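Local coordinates for Lmo2445 protein (Listeria monocytogenes EGD-e, PDB 5HZL), which is of unknown function but, as a secreted internalin-like leucine-rich repeat protein that binds calcium, may, like other internalin-like proteins, take part in protein recognition, at residues 69-75 and 93-99; 100-106 and 121-127; 208-214 and 295-299. All coordinates share one frame; numbering follows the deposited sequence.

Contact 1 of 3, residues 69-75 and 93-99; sequences LSVLNNE and LPDLSEA
N73 reaches out from the 3-10 turn of 69-75 to the loop 93-99, held firmly through ND2 and only weakly through OD1. Its CB leaves the backbone beside the other segment rather than straight at it; CG, anti to the carbonyl carbon (chi1 -71°), then swings inward to within 4.0 Å of L96 CD2. From there the two branches part. ND2 donates to D95 O at 3.0 Å with an N-H...O angle of 151°, and the acceptor lies somewhat out of the amide plane. OD1 turns to the other end of the loop, where A99 N makes a weak bond to it, judged by the bent angle of 132°. One side chain thus spans the five residues from D95 to A99. The loop adds its own restraint: D95 OD1 accepts from S97 N in an Asx turn and also from S97 OG.

Beside the amide, L96 runs at about a right angle to N73 and places CD2 4.1 Å from L72 CB. Further along, L69 CD1 meets L93 CD1 at 3.7 Å where the two side chains cross at a slant, while the ring of P94 lies against S70, CB to CB at 4.1 Å. S70 OG itself bonds back to E67 O. At the far end A99 CB packs against L72 CB, and A99 CA approaches E75 O in a CH...O contact. Together the buried leucines and the polar amide at their margin join two connecting segments, one running out of the end of helix 66-70, the other following strand 91-92. Such side-by-side packing of successive non-sheet segments, leucines inward, is consistent with the leucine-rich repeat solenoid.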
loop_
_atom_site.group_PDB
_atom_site.type_symbol
_atom_site.label_atom_id
_atom_site.label_comp_id
_atom_site.label_asym_id
_atom_site.label_seq_id
_atom_site.Cartn_x
_atom_site.Cartn_y
_atom_site.Cartn_z
ATOM N N LEU A 69 -15.752 -10.883 -3.238
ATOM C CA LEU A 69 -15.280 -10.487 -4.571
ATOM C C LEU A 69 -14.780 -11.609 -5.469
ATOM O O LEU A 69 -14.851 -11.485 -6.683
ATOM C CB LEU A 69 -14.168 -9.432 -4.469
ATOM C CG LEU A 69 -14.549 -8.040 -3.984
ATOM C CD1 LEU A 69 -13.301 -7.203 -3.769
ATOM C CD2 LEU A 69 -15.491 -7.355 -4.961
ATOM N N SER A 70 -14.276 -12.685 -4.888
ATOM C CA SER A 70 -13.749 -13.796 -5.689
ATOM C C SER A 70 -14.817 -14.408 -6.598
ATOM O O SER A 70 -14.512 -15.015 -7.623
ATOM C CB SER A 70 -13.075 -14.849 -4.804
ATOM O OG SER A 70 -13.979 -15.394 -3.879
ATOM N N VAL A 71 -16.068 -14.218 -6.203
ATOM C CA VAL A 71 -17.225 -14.665 -6.982
ATOM C C VAL A 71 -17.252 -14.090 -8.416
ATOM O O VAL A 71 -17.795 -14.736 -9.321
ATOM C CB VAL A 71 -18.521 -14.365 -6.191
ATOM C CG1 VAL A 71 -19.725 -14.170 -7.073
ATOM C CG2 VAL A 71 -18.762 -15.456 -5.149
ATOM N N LEU A 72 -16.660 -12.905 -8.614
ATOM C CA LEU A 72 -16.574 -12.261 -9.939
ATOM C C LEU A 72 -15.878 -13.166 -10.972
ATOM O O LEU A 72 -16.200 -13.113 -12.174
ATOM C CB LEU A 72 -15.876 -10.903 -9.855
ATOM C CG LEU A 72 -16.616 -9.805 -9.078
ATOM C CD1 LEU A 72 -15.747 -8.567 -8.899
ATOM C CD2 LEU A 72 -17.936 -9.429 -9.744
ATOM N N ASN A 73 -14.940 -13.995 -10.502
ATOM C CA ASN A 73 -14.255 -14.960 -11.369
ATOM C C ASN A 73 -15.152 -16.069 -11.944
ATOM O O ASN A 73 -14.692 -16.874 -12.757
ATOM C CB ASN A 73 -13.036 -15.544 -10.664
ATOM C CG ASN A 73 -11.919 -14.537 -10.531
ATOM O OD1 ASN A 73 -11.659 -13.778 -11.460
ATOM N ND2 ASN A 73 -11.228 -14.543 -9.398
ATOM N N ASN A 74 -16.419 -16.111 -11.526
ATOM C CA ASN A 74 -17.372 -17.073 -12.083
ATOM C C ASN A 74 -17.741 -16.712 -13.501
ATOM O O ASN A 74 -18.387 -17.493 -14.158
ATOM C CB ASN A 74 -18.660 -17.177 -11.260
ATOM C CG ASN A 74 -18.450 -17.847 -9.913
ATOM O OD1 ASN A 74 -17.348 -18.292 -9.578
ATOM N ND2 ASN A 74 -19.518 -17.927 -9.128
ATOM N N GLU A 75 -17.365 -15.524 -13.960
ATOM C CA GLU A 75 -17.652 -15.108 -15.325
ATOM C C GLU A 75 -16.523 -14.232 -15.857
ATOM O O GLU A 75 -15.528 -13.994 -15.178
ATOM C CB GLU A 75 -18.984 -14.341 -15.393
ATOM C CG GLU A 75 -20.208 -15.074 -14.855
ATOM C CD GLU A 75 -20.523 -16.379 -15.574
ATOM O OE1 GLU A 75 -20.007 -16.648 -16.691
ATOM O OE2 GLU A 75 -21.314 -17.143 -14.998
ATOM N N LEU A 93 -7.174 -9.249 -1.221
ATOM C CA LEU A 93 -7.898 -9.075 -2.491
ATOM C C LEU A 93 -7.597 -10.250 -3.429
ATOM O O LEU A 93 -6.433 -10.560 -3.664
ATOM C CB LEU A 93 -7.467 -7.776 -3.190
ATOM C CG LEU A 93 -8.154 -7.436 -4.525
ATOM C CD1 LEU A 93 -9.605 -6.995 -4.335
ATOM C CD2 LEU A 93 -7.398 -6.341 -5.248
ATOM N N PRO A 94 -8.632 -10.893 -3.990
ATOM C CA PRO A 94 -8.303 -11.999 -4.890
ATOM C C PRO A 94 -7.741 -11.529 -6.246
ATOM O O PRO A 94 -7.751 -10.326 -6.577
ATOM C CB PRO A 94 -9.656 -12.683 -5.094
ATOM C CG PRO A 94 -10.635 -11.550 -5.017
ATOM C CD PRO A 94 -10.083 -10.612 -3.976
ATOM N N ASP A 95 -7.241 -12.503 -7.000
ATOM C CA ASP A 95 -6.700 -12.301 -8.340
ATOM C C ASP A 95 -7.929 -12.344 -9.262
ATOM O O ASP A 95 -8.491 -13.419 -9.495
ATOM C CB ASP A 95 -5.688 -13.422 -8.647
ATOM C CG ASP A 95 -5.117 -13.371 -10.067
ATOM O OD1 ASP A 95 -5.730 -12.754 -10.965
ATOM O OD2 ASP A 95 -4.046 -13.993 -10.278
ATOM N N LEU A 96 -8.339 -11.180 -9.767
ATOM C CA LEU A 96 -9.510 -11.056 -10.648
ATOM C C LEU A 96 -9.184 -10.938 -12.149
ATOM O O LEU A 96 -10.056 -10.555 -12.934
ATOM C CB LEU A 96 -10.366 -9.857 -10.208
ATOM C CG LEU A 96 -10.964 -9.889 -8.796
ATOM C CD1 LEU A 96 -11.595 -8.561 -8.449
ATOM C CD2 LEU A 96 -11.986 -11.008 -8.653
ATOM N N SER A 97 -7.959 -11.283 -12.554
ATOM C CA SER A 97 -7.547 -11.204 -13.972
ATOM C C SER A 97 -8.349 -12.111 -14.912
ATOM O O SER A 97 -8.435 -11.851 -16.104
ATOM C CB SER A 97 -6.066 -11.543 -14.122
ATOM O OG SER A 97 -5.792 -12.858 -13.678
ATOM N N GLU A 98 -8.917 -13.171 -14.349
ATOM C CA GLU A 98 -9.723 -14.145 -15.091
ATOM C C GLU A 98 -11.043 -13.441 -15.506
ATOM O O GLU A 98 -11.498 -13.542 -16.645
ATOM C CB GLU A 98 -10.005 -15.362 -14.173
ATOM C CG GLU A 98 -10.407 -16.673 -14.849
ATOM C CD GLU A 98 -9.248 -17.375 -15.586
ATOM O OE1 GLU A 98 -8.095 -16.864 -15.566
ATOM O OE2 GLU A 98 -9.494 -18.463 -16.185
ATOM N N ALA A 99 -11.619 -12.705 -14.562
ATOM C CA ALA A 99 -12.873 -11.978 -14.769
ATOM C C ALA A 99 -12.747 -10.607 -15.414
ATOM O O ALA A 99 -13.702 -10.121 -16.026
ATOM C CB ALA A 99 -13.588 -11.811 -13.435
#

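Contact 2 of 3, residues 100-106 and 121-127; sequences LPALENI and YPNLTNV
E104 O takes two backbone donors of 121-127, T125 N at 2.8 Å and N126 N at 3.1 Å. N126 N lies in the carbonyl plane, whereas T125 N is tilted 27° from it; both N-H groups share this oxygen, T125 N from the more tilted side. I106 N then donates to N126 O, and the parallel pairing N105 with N126 and I106 with V127 is set. Three CH...O contacts run beside these bonds, among them N105 CA to N126 O. Ahead of the strands the backbones are bridged by a water, which donates to P101 O and L103 O and accepts from N123 N.

Among side chains the polar contact is between the asparagines. N105 and N126 extend, both with CG anti to the backbone N, which lays them side by side on one face of the sheet. N126 ND2 donates to N105 OD1 at 2.9 Å, approaching from above the carbonyl plane, with the amide planes 33° apart. S149 OG takes up N126 OD1, so the polar row carries on into strand 149-151.

Each segment opens with a type I turn, L100 to L103 and Y121 to L124, and leads into the short strand of its repeat, adjacent members of the parallel sheet that lines a leucine-rich repeat solenoid.

Apolar contacts are made on the face opposite the asparagines and around the turns. I106 CB meets V127 CG2 at 4.1 Å, and L124 CD1 comes to I106 CG1, the two side chains crossing at about a right angle. L103 lies alongside Y121, with L103 CD2 3.6 Å from Y121 CE1. The carbonyl oxygen of L100 sits at the edge of the same ring, in its plane.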
loop_
_atom_site.group_PDB
_atom_site.type_symbol
_atom_site.label_atom_id
_atom_site.label_comp_id
_atom_site.label_asym_id
_atom_site.label_seq_id
_atom_site.Cartn_x
_atom_site.Cartn_y
_atom_site.Cartn_z
ATOM N N LEU A 100 -11.583 -9.989 -15.283
ATOM C CA LEU A 100 -11.386 -8.647 -15.802
ATOM C C LEU A 100 -10.184 -8.541 -16.742
ATOM O O LEU A 100 -9.238 -7.804 -16.475
ATOM C CB LEU A 100 -11.234 -7.707 -14.607
ATOM C CG LEU A 100 -12.369 -7.765 -13.579
ATOM C CD1 LEU A 100 -11.997 -6.947 -12.353
ATOM C CD2 LEU A 100 -13.684 -7.293 -14.177
ATOM N N PRO A 101 -10.239 -9.249 -17.877
ATOM C CA PRO A 101 -9.116 -9.208 -18.820
ATOM C C PRO A 101 -8.828 -7.825 -19.437
ATOM O O PRO A 101 -7.686 -7.553 -19.783
ATOM C CB PRO A 101 -9.544 -10.197 -19.905
ATOM C CG PRO A 101 -11.033 -10.128 -19.889
ATOM C CD PRO A 101 -11.415 -9.934 -18.451
ATOM N N ALA A 102 -9.838 -6.964 -19.551
ATOM C CA ALA A 102 -9.678 -5.625 -20.135
ATOM C C ALA A 102 -9.453 -4.508 -19.106
ATOM O O ALA A 102 -9.438 -3.324 -19.463
ATOM C CB ALA A 102 -10.912 -5.306 -20.963
ATOM N N LEU A 103 -9.245 -4.880 -17.845
ATOM C CA LEU A 103 -9.089 -3.901 -16.774
ATOM C C LEU A 103 -7.974 -2.881 -17.019
ATOM O O LEU A 103 -6.846 -3.253 -17.336
ATOM C CB LEU A 103 -8.868 -4.620 -15.446
ATOM C CG LEU A 103 -9.000 -3.754 -14.192
ATOM C CD1 LEU A 103 -10.367 -3.078 -14.129
ATOM C CD2 LEU A 103 -8.774 -4.623 -12.963
ATOM N N GLU A 104 -8.321 -1.599 -16.883
ATOM C CA GLU A 104 -7.384 -0.479 -17.081
ATOM C C GLU A 104 -7.238 0.405 -15.855
ATOM O O GLU A 104 -6.215 1.075 -15.700
ATOM C CB GLU A 104 -7.868 0.450 -18.202
ATOM C CG GLU A 104 -8.085 -0.224 -19.535
ATOM C CD GLU A 104 -8.587 0.717 -20.621
ATOM O OE1 GLU A 104 -8.668 1.947 -20.391
ATOM O OE2 GLU A 104 -8.899 0.202 -21.725
ATOM N N ASN A 105 -8.249 0.394 -14.989
ATOM C CA ASN A 105 -8.269 1.243 -13.828
ATOM C C ASN A 105 -8.884 0.617 -12.588
ATOM O O ASN A 105 -9.971 0.087 -12.650
ATOM C CB ASN A 105 -9.108 2.448 -14.223
ATOM C CG ASN A 105 -9.233 3.458 -13.122
ATOM O OD1 ASN A 105 -8.377 3.546 -12.248
ATOM N ND2 ASN A 105 -10.306 4.239 -13.159
ATOM N N ILE A 106 -8.185 0.699 -11.463
ATOM C CA ILE A 106 -8.679 0.184 -10.171
ATOM C C ILE A 106 -8.786 1.350 -9.179
ATOM O O ILE A 106 -7.789 1.984 -8.880
ATOM C CB ILE A 106 -7.758 -0.900 -9.567
ATOM C CG1 ILE A 106 -7.804 -2.154 -10.428
ATOM C CG2 ILE A 106 -8.177 -1.241 -8.131
ATOM C CD1 ILE A 106 -6.993 -3.320 -9.904
ATOM N N TYR A 121 -2.670 -8.292 -15.422
ATOM C CA TYR A 121 -3.544 -7.254 -15.995
ATOM C C TYR A 121 -2.702 -6.456 -17.009
ATOM O O TYR A 121 -2.105 -5.438 -16.678
ATOM C CB TYR A 121 -4.134 -6.303 -14.947
ATOM C CG TYR A 121 -4.955 -6.899 -13.838
ATOM C CD1 TYR A 121 -6.267 -7.286 -14.037
ATOM C CD2 TYR A 121 -4.439 -7.006 -12.560
ATOM C CE1 TYR A 121 -7.031 -7.809 -12.993
ATOM C CE2 TYR A 121 -5.189 -7.516 -11.516
ATOM C CZ TYR A 121 -6.482 -7.914 -11.734
ATOM O OH TYR A 121 -7.195 -8.408 -10.671
ATOM N N PRO A 122 -2.649 -6.930 -18.253
ATOM C CA PRO A 122 -1.860 -6.264 -19.298
ATOM C C PRO A 122 -2.196 -4.796 -19.540
ATOM O O PRO A 122 -1.291 -3.979 -19.718
ATOM C CB PRO A 122 -2.215 -7.059 -20.566
ATOM C CG PRO A 122 -2.697 -8.374 -20.086
ATOM C CD PRO A 122 -3.360 -8.116 -18.769
ATOM N N ASN A 123 -3.488 -4.483 -19.536
ATOM C CA ASN A 123 -3.986 -3.141 -19.810
ATOM C C ASN A 123 -4.100 -2.217 -18.612
ATOM O O ASN A 123 -4.526 -1.074 -18.767
ATOM C CB ASN A 123 -5.360 -3.270 -20.463
ATOM C CG ASN A 123 -5.334 -4.122 -21.717
ATOM O OD1 ASN A 123 -4.283 -4.376 -22.292
ATOM N ND2 ASN A 123 -6.498 -4.556 -22.150
ATOM N N LEU A 124 -3.717 -2.686 -17.428
ATOM C CA LEU A 124 -3.822 -1.861 -16.231
ATOM C C LEU A 124 -2.906 -0.637 -16.373
ATOM O O LEU A 124 -1.703 -0.763 -16.594
ATOM C CB LEU A 124 -3.517 -2.667 -14.956
ATOM C CG LEU A 124 -3.906 -1.983 -13.638
ATOM C CD1 LEU A 124 -5.405 -1.733 -13.581
ATOM C CD2 LEU A 124 -3.485 -2.819 -12.442
ATOM N N THR A 125 -3.511 0.534 -16.243
ATOM C CA THR A 125 -2.855 1.827 -16.391
ATOM C C THR A 125 -2.822 2.655 -15.107
ATOM O O THR A 125 -1.867 3.411 -14.880
ATOM C CB THR A 125 -3.592 2.597 -17.526
ATOM O OG1 THR A 125 -3.249 1.983 -18.766
ATOM C CG2 THR A 125 -3.206 4.075 -17.629
ATOM N N ASN A 126 -3.855 2.517 -14.280
ATOM C CA ASN A 126 -3.951 3.281 -13.060
ATOM C C ASN A 126 -4.474 2.462 -11.901
ATOM O O ASN A 126 -5.347 1.644 -12.078
ATOM C CB ASN A 126 -4.911 4.432 -13.302
ATOM C CG ASN A 126 -5.103 5.293 -12.076
ATOM O OD1 ASN A 126 -4.154 5.762 -11.474
ATOM N ND2 ASN A 126 -6.341 5.497 -11.699
ATOM N N VAL A 127 -3.963 2.713 -10.705
ATOM C CA VAL A 127 -4.395 1.987 -9.520
ATOM C C VAL A 127 -4.382 2.943 -8.316
ATOM O O VAL A 127 -3.371 3.560 -8.054
ATOM C CB VAL A 127 -3.507 0.719 -9.327
ATOM C CG1 VAL A 127 -2.039 1.065 -9.096
ATOM C CG2 VAL A 127 -4.000 -0.137 -8.182
HETATM O O HOH W 1 -5.817 -5.860 -17.899
#

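Contact 3 of 3, residues 208-214 and 295-299; sequences PPTTIKQ and PVTIT
T210 and I212 use both their backbone N and O toward segment 295-299, and this pairing carries the contact. T210 N donates to P295 O at 3.2 Å, and T210 O receives T297 N. Two residues on, I212 N gives to T297 O with an N-H...O angle of 166°, and I212 O accepts T299 N at 3.0 Å. T297 therefore has its N and O both satisfied by residues of 208-214. P295, whose nitrogen is closed in its ring, can only accept here, and its oxygen does so. The same carbonyls collect CH...O contacts, for example I298 CA to I212 O at 3.4 Å.

The backbone of V296 and I298 looks the other way, to H275 and G273 of strand 273-281. Strand 290-298 is thus bonded along both its sides: parallel to 203-212, the outermost strand, and antiparallel to 273-281, in the mixed five-strand sheet of the C-terminal domain, whose family belongs to the E-set group of immunoglobulin-like folds. The axes of 210-212 and 295-298 differ by 33° in direction.

Of the side chains, T297 OG1 bonds to E274 OE1 on the neighbouring strand 273-281. On the face that T297 shares with T211, T211 turns CG2 toward T297 O at 3.5 Å. T299 OG1, held between the backbone N and the carbonyl carbon (chi1 65°), stands over K213, 3.4 Å from K213 CA, in packing rather than hydrogen bonding.

The face of V296, I212 and I298 is mainly apolar, with T210 at its edge. I212 CG1 touches both V296 CG1 (3.9 Å) and I298 CG1 (4.0 Å), which lie on the same side of it, and T267 touches the I212 side chain from a nearby loop. I298 CG2 packs on Q214 CA. At the start of the pairing, P209 CB meets P295 CB.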
loop_
_atom_site.group_PDB
_atom_site.type_symbol
_atom_site.label_atom_id
_atom_site.label_comp_id
_atom_site.label_asym_id
_atom_site.label_seq_id
_atom_site.Cartn_x
_atom_site.Cartn_y
_atom_site.Cartn_z
ATOM N N PRO A 208 9.553 -2.240 17.257
ATOM C CA PRO A 208 9.183 -3.134 18.359
ATOM C C PRO A 208 9.906 -2.715 19.647
ATOM O O PRO A 208 10.992 -2.167 19.567
ATOM C CB PRO A 208 9.651 -4.510 17.859
ATOM C CG PRO A 208 9.573 -4.409 16.369
ATOM C CD PRO A 208 9.904 -2.985 16.026
ATOM N N PRO A 209 9.311 -2.961 20.822
ATOM C CA PRO A 209 9.989 -2.546 22.058
ATOM C C PRO A 209 11.183 -3.436 22.373
ATOM O O PRO A 209 11.202 -4.588 21.955
ATOM C CB PRO A 209 8.897 -2.694 23.123
ATOM C CG PRO A 209 7.994 -3.749 22.601
ATOM C CD PRO A 209 8.083 -3.733 21.097
ATOM N N THR A 210 12.169 -2.904 23.088
ATOM C CA THR A 210 13.361 -3.671 23.470
ATOM C C THR A 210 13.835 -3.262 24.866
ATOM O O THR A 210 13.347 -2.291 25.430
ATOM C CB THR A 210 14.493 -3.518 22.434
ATOM O OG1 THR A 210 15.542 -4.463 22.710
ATOM C CG2 THR A 210 15.051 -2.086 22.411
ATOM N N THR A 211 14.787 -4.013 25.409
ATOM C CA THR A 211 15.334 -3.773 26.750
ATOM C C THR A 211 16.857 -3.615 26.705
ATOM O O THR A 211 17.525 -4.292 25.924
ATOM C CB THR A 211 14.981 -4.963 27.688
ATOM O OG1 THR A 211 13.561 -5.102 27.780
ATOM C CG2 THR A 211 15.534 -4.772 29.098
ATOM N N ILE A 212 17.390 -2.716 27.532
ATOM C CA ILE A 212 18.836 -2.480 27.637
ATOM C C ILE A 212 19.182 -2.212 29.104
ATOM O O ILE A 212 18.292 -1.890 29.892
ATOM C CB ILE A 212 19.316 -1.286 26.772
ATOM C CG1 ILE A 212 18.718 0.050 27.259
ATOM C CG2 ILE A 212 18.996 -1.532 25.303
ATOM C CD1 ILE A 212 19.260 1.267 26.540
ATOM N N LYS A 213 20.455 -2.337 29.479
ATOM C CA LYS A 213 20.835 -2.082 30.874
ATOM C C LYS A 213 21.218 -0.608 31.081
ATOM O O LYS A 213 21.707 0.042 30.159
ATOM C CB LYS A 213 21.936 -3.038 31.356
ATOM C CG LYS A 213 22.171 -2.924 32.862
ATOM C CD LYS A 213 23.034 -4.017 33.468
ATOM C CE LYS A 213 23.057 -3.832 34.977
ATOM N NZ LYS A 213 23.857 -4.878 35.667
ATOM N N GLN A 214 20.974 -0.102 32.295
ATOM C CA GLN A 214 21.268 1.292 32.683
ATOM C C GLN A 214 22.760 1.556 32.472
ATOM O O GLN A 214 23.586 1.013 33.196
ATOM C CB GLN A 214 20.797 1.526 34.142
ATOM C CG GLN A 214 20.806 2.963 34.692
ATOM C CD GLN A 214 22.107 3.450 35.310
ATOM O OE1 GLN A 214 22.753 2.746 36.089
ATOM N NE2 GLN A 214 22.453 4.699 35.027
ATOM N N PRO A 295 10.392 2.239 21.631
ATOM C CA PRO A 295 10.050 2.030 23.047
ATOM C C PRO A 295 11.188 1.265 23.723
ATOM O O PRO A 295 11.623 0.228 23.219
ATOM C CB PRO A 295 8.768 1.188 22.998
ATOM C CG PRO A 295 8.283 1.267 21.593
ATOM C CD PRO A 295 9.487 1.496 20.738
ATOM N N VAL A 296 11.677 1.785 24.842
ATOM C CA VAL A 296 12.785 1.161 25.549
ATOM C C VAL A 296 12.571 1.083 27.055
ATOM O O VAL A 296 12.014 1.994 27.666
ATOM C CB VAL A 296 14.096 1.933 25.273
ATOM C CG1 VAL A 296 15.275 1.330 26.046
ATOM C CG2 VAL A 296 14.395 1.928 23.778
ATOM N N THR A 297 13.025 -0.030 27.626
ATOM C CA THR A 297 12.965 -0.282 29.057
ATOM C C THR A 297 14.414 -0.392 29.493
ATOM O O THR A 297 15.142 -1.253 29.003
ATOM C CB THR A 297 12.221 -1.586 29.378
ATOM O OG1 THR A 297 10.891 -1.499 28.859
ATOM C CG2 THR A 297 12.173 -1.829 30.885
ATOM N N ILE A 298 14.826 0.498 30.390
ATOM C CA ILE A 298 16.182 0.519 30.904
ATOM C C ILE A 298 16.158 -0.117 32.299
ATOM O O ILE A 298 15.334 0.275 33.135
ATOM C CB ILE A 298 16.712 1.965 30.968
ATOM C CG1 ILE A 298 16.647 2.614 29.587
ATOM C CG2 ILE A 298 18.155 1.999 31.449
ATOM C CD1 ILE A 298 17.080 4.062 29.566
ATOM N N THR A 299 17.046 -1.090 32.539
ATOM C CA THR A 299 17.155 -1.775 33.844
ATOM C C THR A 299 18.261 -1.088 34.670
ATOM O O THR A 299 18.767 -1.626 35.664
ATOM C CB THR A 299 17.433 -3.306 33.707
ATOM O OG1 THR A 299 18.719 -3.533 33.112
ATOM C CG2 THR A 299 16.340 -4.014 32.870
#

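Along the chain the three contacts come in series, each closing before the next opens. Contacts 1 and 2 are neighbours, with centres about 13 Å apart, and they touch where Y121 OH of contact 2 meets L96 N of contact 1 in a probable hydrogen bond at 3.1 Å. Contact 1 joins connecting segments, contact 2 two strands of the seven-strand parallel sheet, so both belong to the repeat region. Contact 3 lies on the other side of the chain's centre, in the separate mixed sheet, its centre about 47 and 48 Å from those of contacts 1 and 2. Two contacts thus lie in the repeat region and one in the C-terminal domain, with no touch between them and contact 3.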